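Local coordinates for magnesium transporter MgtE (Enterococcus faecalis, PDB 2OUX), which probably carries magnesium ions across the cell membrane as a homodimer, this chain being its cytosolic part with the N domain and paired CBS domains, at residues L19-L32 with D50-E62. Residues are numbered along the deposited sequence; the frame is centred on the assembly and turned at random.
Sequences LKNQQMNEFRELFL and DRQHLYNYLSPKE
The ring of Tyr57 fills the angle where helix 8-20 turns into helix 24-31, and Leu19, Gln22, Met24 and Phe27 close round it. Met24, a selenomethionine here, covers one face: its CA stands over the face but shifted toward its rim, 4.0 Å from the centroid, in a CH-pi contact. With CG anti to the backbone N (chi1 -179°), the rest of its chain runs past the CD1 side, where SE makes an oblique Met-aromatic contact. Leu19 CD1 meets the ring edge in plane, 4.0 Å from Tyr57 CE2, while the leucine as a whole is a knob in the hole formed by Asp50, His53, Leu54 and Tyr57. Phe27 comes in obliquely, the two ring planes at 46°, and lays CD2 3.8 Å from Tyr57 CB; its CZ reaches Leu54 CG. At the phenol end Gln22 NE2 gives a weak hydrogen bond to Tyr57 OH (3.3 Å) from an amide turned well out of the ring plane.

A second, polar set of contacts lies around Tyr57 O, Ser59 and Glu62. Arg28, its chain bent at chi3, brings NE to Tyr57 O in a weak bond of 2.8 Å, and its terminal nitrogens form a salt bridge with Glu62. NH1 reaches the syn lone pair of Glu62 OE2 at 3.3 Å. The same carboxylate accepts from Ser59 N through OE1, and Ser59 OG from Glu62 N, so the capping box that starts helix 60-67 also holds the arginine's partner in place. Farther along, Leu58 CD1 packs on Phe31 CE2, and Phe42 of helix 36-43 touches both phenylalanines.

The axes of 24-31 and 50-57 cross nearly perpendicularly (-89°), 10.7 Å apart at their closest approach, consistent with the helical packing of the MgtE cytosolic N domain, to which 50-62 belongs, away from the magnesium sites.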
loop_
_atom_site.group_PDB
_atom_site.type_symbol
_atom_site.label_atom_id
_atom_site.label_comp_id
_atom_site.label_asym_id
_atom_site.label_seq_id
_atom_site.Cartn_x
_atom_site.Cartn_y
_atom_site.Cartn_z
ATOM N N LEU A 19 -8.606 31.394 -10.911
ATOM C CA LEU A 19 -8.923 30.871 -12.228
ATOM C C LEU A 19 -9.599 31.942 -13.071
ATOM O O LEU A 19 -9.163 32.235 -14.186
ATOM C CB LEU A 19 -9.836 29.650 -12.098
ATOM C CG LEU A 19 -10.162 28.880 -13.376
ATOM C CD1 LEU A 19 -8.873 28.537 -14.118
ATOM C CD2 LEU A 19 -10.934 27.613 -13.020
ATOM N N LYS A 20 -10.665 32.528 -12.532
ATOM C CA LYS A 20 -11.397 33.570 -13.242
ATOM C C LYS A 20 -10.499 34.777 -13.521
ATOM O O LYS A 20 -10.415 35.243 -14.658
ATOM C CB LYS A 20 -12.638 33.983 -12.437
ATOM C CG LYS A 20 -13.657 32.852 -12.298
ATOM C CD LYS A 20 -14.842 33.235 -11.425
ATOM C CE LYS A 20 -15.650 34.389 -12.020
ATOM N NZ LYS A 20 -16.810 34.773 -11.155
ATOM N N ASN A 21 -9.814 35.272 -12.492
ATOM C CA ASN A 21 -8.915 36.412 -12.660
ATOM C C ASN A 21 -7.717 36.048 -13.526
ATOM O O ASN A 21 -6.804 36.849 -13.699
ATOM C CB ASN A 21 -8.409 36.905 -11.306
ATOM C CG ASN A 21 -9.505 37.520 -10.467
ATOM O OD1 ASN A 21 -9.265 37.963 -9.344
ATOM N ND2 ASN A 21 -10.717 37.551 -11.009
ATOM N N GLN A 22 -7.726 34.832 -14.058
ATOM C CA GLN A 22 -6.648 34.346 -14.908
ATOM C C GLN A 22 -5.249 34.582 -14.341
ATOM O O GLN A 22 -4.347 35.048 -15.040
ATOM C CB GLN A 22 -6.775 34.954 -16.308
ATOM C CG GLN A 22 -8.029 34.487 -17.042
ATOM C CD GLN A 22 -7.949 34.682 -18.546
ATOM O OE1 GLN A 22 -8.342 35.720 -19.078
ATOM N NE2 GLN A 22 -7.425 33.676 -19.240
ATOM N N GLN A 23 -5.082 34.240 -13.068
ATOM C CA GLN A 23 -3.808 34.379 -12.369
ATOM C C GLN A 23 -3.104 33.021 -12.468
ATOM O O GLN A 23 -3.009 32.287 -11.483
ATOM C CB GLN A 23 -4.056 34.731 -10.896
ATOM C CG GLN A 23 -5.034 35.884 -10.674
ATOM C CD GLN A 23 -5.432 36.057 -9.210
ATOM O OE1 GLN A 23 -4.590 36.322 -8.353
ATOM N NE2 GLN A 23 -6.722 35.905 -8.922
HETATM N N MSE A 24 -2.618 32.698 -13.665
HETATM C CA MSE A 24 -1.957 31.422 -13.933
HETATM C C MSE A 24 -1.066 30.862 -12.829
HETATM O O MSE A 24 -1.298 29.757 -12.339
HETATM C CB MSE A 24 -1.149 31.508 -15.235
HETATM C CG MSE A 24 -0.432 30.208 -15.607
HETATM SE SE MSE A 24 0.282 30.158 -17.415
HETATM C CE MSE A 24 2.138 30.542 -17.023
ATOM N N ASN A 25 -0.050 31.617 -12.432
ATOM C CA ASN A 25 0.879 31.152 -11.406
ATOM C C ASN A 25 0.253 30.921 -10.027
ATOM O O ASN A 25 0.596 29.950 -9.341
ATOM C CB ASN A 25 2.057 32.125 -11.318
ATOM C CG ASN A 25 2.756 32.311 -12.666
ATOM O OD1 ASN A 25 3.424 31.402 -13.172
ATOM N ND2 ASN A 25 2.586 33.491 -13.262
ATOM N N GLU A 26 -0.658 31.801 -9.616
ATOM C CA GLU A 26 -1.322 31.642 -8.324
ATOM C C GLU A 26 -2.159 30.364 -8.392
ATOM O O GLU A 26 -2.190 29.570 -7.453
ATOM C CB GLU A 26 -2.237 32.829 -8.037
ATOM C CG GLU A 26 -1.983 33.533 -6.704
ATOM C CD GLU A 26 -2.139 32.629 -5.484
ATOM O OE1 GLU A 26 -2.857 33.031 -4.541
ATOM O OE2 GLU A 26 -1.533 31.531 -5.451
ATOM N N PHE A 27 -2.835 30.185 -9.524
ATOM C CA PHE A 27 -3.669 29.020 -9.761
ATOM C C PHE A 27 -2.843 27.746 -9.641
ATOM O O PHE A 27 -3.158 26.865 -8.847
ATOM C CB PHE A 27 -4.275 29.079 -11.159
ATOM C CG PHE A 27 -5.008 27.836 -11.539
ATOM C CD1 PHE A 27 -6.287 27.592 -11.048
ATOM C CD2 PHE A 27 -4.400 26.876 -12.338
ATOM C CE1 PHE A 27 -6.946 26.411 -11.346
ATOM C CE2 PHE A 27 -5.054 25.689 -12.640
ATOM C CZ PHE A 27 -6.328 25.457 -12.144
ATOM N N ARG A 28 -1.788 27.661 -10.444
ATOM C CA ARG A 28 -0.908 26.505 -10.445
ATOM C C ARG A 28 -0.426 26.125 -9.059
ATOM O O ARG A 28 -0.499 24.953 -8.680
ATOM C CB ARG A 28 0.300 26.757 -11.343
ATOM C CG ARG A 28 -0.032 26.833 -12.812
ATOM C CD ARG A 28 1.231 26.917 -13.631
ATOM N NE ARG A 28 1.283 25.850 -14.617
ATOM C CZ ARG A 28 1.939 24.703 -14.465
ATOM N NH1 ARG A 28 2.624 24.445 -13.363
ATOM N NH2 ARG A 28 1.902 23.809 -15.435
ATOM N N GLU A 29 0.073 27.111 -8.311
ATOM C CA GLU A 29 0.574 26.878 -6.951
ATOM C C GLU A 29 -0.474 26.208 -6.075
ATOM O O GLU A 29 -0.181 25.239 -5.376
ATOM C CB GLU A 29 0.971 28.191 -6.264
ATOM C CG GLU A 29 2.281 28.822 -6.701
ATOM C CD GLU A 29 2.538 30.141 -5.975
ATOM O OE1 GLU A 29 2.714 30.121 -4.736
ATOM O OE2 GLU A 29 2.551 31.198 -6.643
ATOM N N LEU A 30 -1.688 26.754 -6.097
ATOM C CA LEU A 30 -2.787 26.228 -5.295
ATOM C C LEU A 30 -3.238 24.852 -5.782
ATOM O O LEU A 30 -3.219 23.884 -5.028
ATOM C CB LEU A 30 -3.970 27.204 -5.327
ATOM C CG LEU A 30 -3.755 28.570 -4.663
ATOM C CD1 LEU A 30 -4.955 29.466 -4.929
ATOM C CD2 LEU A 30 -3.543 28.386 -3.168
ATOM N N PHE A 31 -3.627 24.780 -7.050
ATOM C CA PHE A 31 -4.094 23.545 -7.660
ATOM C C PHE A 31 -3.117 22.397 -7.433
ATOM O O PHE A 31 -3.498 21.337 -6.936
ATOM C CB PHE A 31 -4.300 23.748 -9.169
ATOM C CG PHE A 31 -4.885 22.545 -9.875
ATOM C CD1 PHE A 31 -6.252 22.275 -9.814
ATOM C CD2 PHE A 31 -4.063 21.669 -10.577
ATOM C CE1 PHE A 31 -6.794 21.141 -10.444
ATOM C CE2 PHE A 31 -4.588 20.533 -11.206
ATOM C CZ PHE A 31 -5.957 20.269 -11.141
ATOM N N LEU A 32 -1.857 22.621 -7.790
ATOM C CA LEU A 32 -0.825 21.603 -7.659
ATOM C C LEU A 32 -0.481 21.268 -6.213
ATOM O O LEU A 32 0.264 20.343 -5.957
ATOM C CB LEU A 32 0.431 22.037 -8.433
ATOM C CG LEU A 32 0.713 21.456 -9.830
ATOM C CD1 LEU A 32 -0.559 20.961 -10.497
ATOM C CD2 LEU A 32 1.390 22.522 -10.693
ATOM N N ASP A 50 -14.666 27.364 -17.350
ATOM C CA ASP A 50 -13.521 27.252 -16.466
ATOM C C ASP A 50 -12.636 26.041 -16.777
ATOM O O ASP A 50 -11.431 26.082 -16.549
ATOM C CB ASP A 50 -13.993 27.229 -15.012
ATOM C CG ASP A 50 -14.737 28.502 -14.625
ATOM O OD1 ASP A 50 -14.251 29.599 -14.957
ATOM O OD2 ASP A 50 -15.803 28.416 -13.983
ATOM N N ARG A 51 -13.218 24.970 -17.311
ATOM C CA ARG A 51 -12.415 23.795 -17.649
ATOM C C ARG A 51 -11.412 24.192 -18.721
ATOM O O ARG A 51 -10.245 23.801 -18.679
ATOM C CB ARG A 51 -13.277 22.656 -18.198
ATOM C CG ARG A 51 -14.282 22.064 -17.239
ATOM C CD ARG A 51 -14.880 20.793 -17.840
ATOM N NE ARG A 51 -16.252 20.583 -17.396
ATOM C CZ ARG A 51 -17.300 20.557 -18.208
ATOM N NH1 ARG A 51 -17.134 20.723 -19.512
ATOM N NH2 ARG A 51 -18.517 20.371 -17.715
ATOM N N GLN A 52 -11.885 24.975 -19.685
ATOM C CA GLN A 52 -11.048 25.439 -20.782
ATOM C C GLN A 52 -9.819 26.198 -20.283
ATOM O O GLN A 52 -8.697 25.939 -20.731
ATOM C CB GLN A 52 -11.868 26.324 -21.723
ATOM C CG GLN A 52 -12.851 25.555 -22.595
ATOM C CD GLN A 52 -12.168 24.483 -23.439
ATOM O OE1 GLN A 52 -11.029 24.655 -23.878
ATOM N NE2 GLN A 52 -12.870 23.382 -23.684
ATOM N N HIS A 53 -10.032 27.139 -19.364
ATOM C CA HIS A 53 -8.928 27.914 -18.802
ATOM C C HIS A 53 -7.955 26.947 -18.171
ATOM O O HIS A 53 -6.740 27.060 -18.341
ATOM C CB HIS A 53 -9.415 28.866 -17.706
ATOM C CG HIS A 53 -10.225 30.008 -18.212
ATOM N ND1 HIS A 53 -9.731 30.950 -19.083
ATOM C CD2 HIS A 53 -11.512 30.377 -17.957
ATOM C CE1 HIS A 53 -10.664 31.848 -19.346
ATOM N NE2 HIS A 53 -11.753 31.515 -18.670
ATOM N N LEU A 54 -8.513 25.991 -17.435
ATOM C CA LEU A 54 -7.712 25.003 -16.740
ATOM C C LEU A 54 -6.789 24.241 -17.681
ATOM O O LEU A 54 -5.651 23.944 -17.319
ATOM C CB LEU A 54 -8.623 24.054 -15.966
ATOM C CG LEU A 54 -7.933 23.039 -15.064
ATOM C CD1 LEU A 54 -8.893 22.578 -14.006
ATOM C CD2 LEU A 54 -7.442 21.877 -15.900
ATOM N N TYR A 55 -7.267 23.944 -18.886
ATOM C CA TYR A 55 -6.458 23.236 -19.876
ATOM C C TYR A 55 -5.286 24.109 -20.313
ATOM O O TYR A 55 -4.246 23.604 -20.733
ATOM C CB TYR A 55 -7.306 22.870 -21.103
ATOM C CG TYR A 55 -8.482 21.961 -20.801
ATOM C CD1 TYR A 55 -9.708 22.130 -21.450
ATOM C CD2 TYR A 55 -8.374 20.933 -19.859
ATOM C CE1 TYR A 55 -10.796 21.302 -21.166
ATOM C CE2 TYR A 55 -9.458 20.098 -19.569
ATOM C CZ TYR A 55 -10.662 20.288 -20.221
ATOM O OH TYR A 55 -11.729 19.473 -19.915
ATOM N N ASN A 56 -5.454 25.425 -20.208
ATOM C CA ASN A 56 -4.399 26.354 -20.601
ATOM C C ASN A 56 -3.302 26.522 -19.542
ATOM O O ASN A 56 -2.193 26.946 -19.861
ATOM C CB ASN A 56 -4.994 27.732 -20.930
ATOM C CG ASN A 56 -6.014 27.680 -22.060
ATOM O OD1 ASN A 56 -5.812 26.998 -23.068
ATOM N ND2 ASN A 56 -7.109 28.419 -21.902
ATOM N N TYR A 57 -3.599 26.192 -18.290
ATOM C CA TYR A 57 -2.611 26.350 -17.228
ATOM C C TYR A 57 -1.932 25.060 -16.792
ATOM O O TYR A 57 -1.001 25.086 -15.987
ATOM C CB TYR A 57 -3.249 27.013 -16.007
ATOM C CG TYR A 57 -3.864 28.365 -16.282
ATOM C CD1 TYR A 57 -3.186 29.322 -17.035
ATOM C CD2 TYR A 57 -5.122 28.691 -15.784
ATOM C CE1 TYR A 57 -3.743 30.574 -17.277
ATOM C CE2 TYR A 57 -5.689 29.938 -16.020
ATOM C CZ TYR A 57 -4.994 30.872 -16.770
ATOM O OH TYR A 57 -5.546 32.106 -16.999
ATOM N N LEU A 58 -2.393 23.932 -17.319
ATOM C CA LEU A 58 -1.814 22.647 -16.953
ATOM C C LEU A 58 -1.312 21.892 -18.169
ATOM O O LEU A 58 -1.953 21.884 -19.214
ATOM C CB LEU A 58 -2.846 21.800 -16.210
ATOM C CG LEU A 58 -3.300 22.411 -14.883
ATOM C CD1 LEU A 58 -4.503 21.670 -14.345
ATOM C CD2 LEU A 58 -2.147 22.373 -13.902
ATOM N N SER A 59 -0.150 21.273 -18.019
ATOM C CA SER A 59 0.452 20.500 -19.091
ATOM C C SER A 59 -0.284 19.168 -19.198
ATOM O O SER A 59 -1.018 18.784 -18.292
ATOM C CB SER A 59 1.915 20.222 -18.771
ATOM O OG SER A 59 2.017 19.311 -17.687
ATOM N N PRO A 60 -0.106 18.455 -20.318
ATOM C CA PRO A 60 -0.780 17.166 -20.467
ATOM C C PRO A 60 -0.380 16.202 -19.349
ATOM O O PRO A 60 -1.212 15.431 -18.869
ATOM C CB PRO A 60 -0.320 16.704 -21.843
ATOM C CG PRO A 60 -0.273 18.015 -22.603
ATOM C CD PRO A 60 0.444 18.910 -21.608
ATOM N N LYS A 61 0.886 16.245 -18.938
ATOM C CA LYS A 61 1.349 15.380 -17.857
ATOM C C LYS A 61 0.582 15.716 -16.592
ATOM O O LYS A 61 0.035 14.834 -15.939
ATOM C CB LYS A 61 2.841 15.574 -17.578
ATOM C CG LYS A 61 3.759 15.085 -18.670
ATOM C CD LYS A 61 5.219 15.213 -18.248
ATOM C CE LYS A 61 6.174 14.947 -19.419
ATOM N NZ LYS A 61 6.009 13.590 -20.031
ATOM N N GLU A 62 0.547 16.996 -16.247
ATOM C CA GLU A 62 -0.156 17.429 -15.048
ATOM C C GLU A 62 -1.649 17.079 -15.078
ATOM O O GLU A 62 -2.225 16.682 -14.068
ATOM C CB GLU A 62 0.036 18.937 -14.854
ATOM C CG GLU A 62 1.512 19.320 -14.761
ATOM C CD GLU A 62 1.747 20.818 -14.676
ATOM O OE1 GLU A 62 0.970 21.568 -15.295
ATOM O OE2 GLU A 62 2.718 21.243 -14.008
#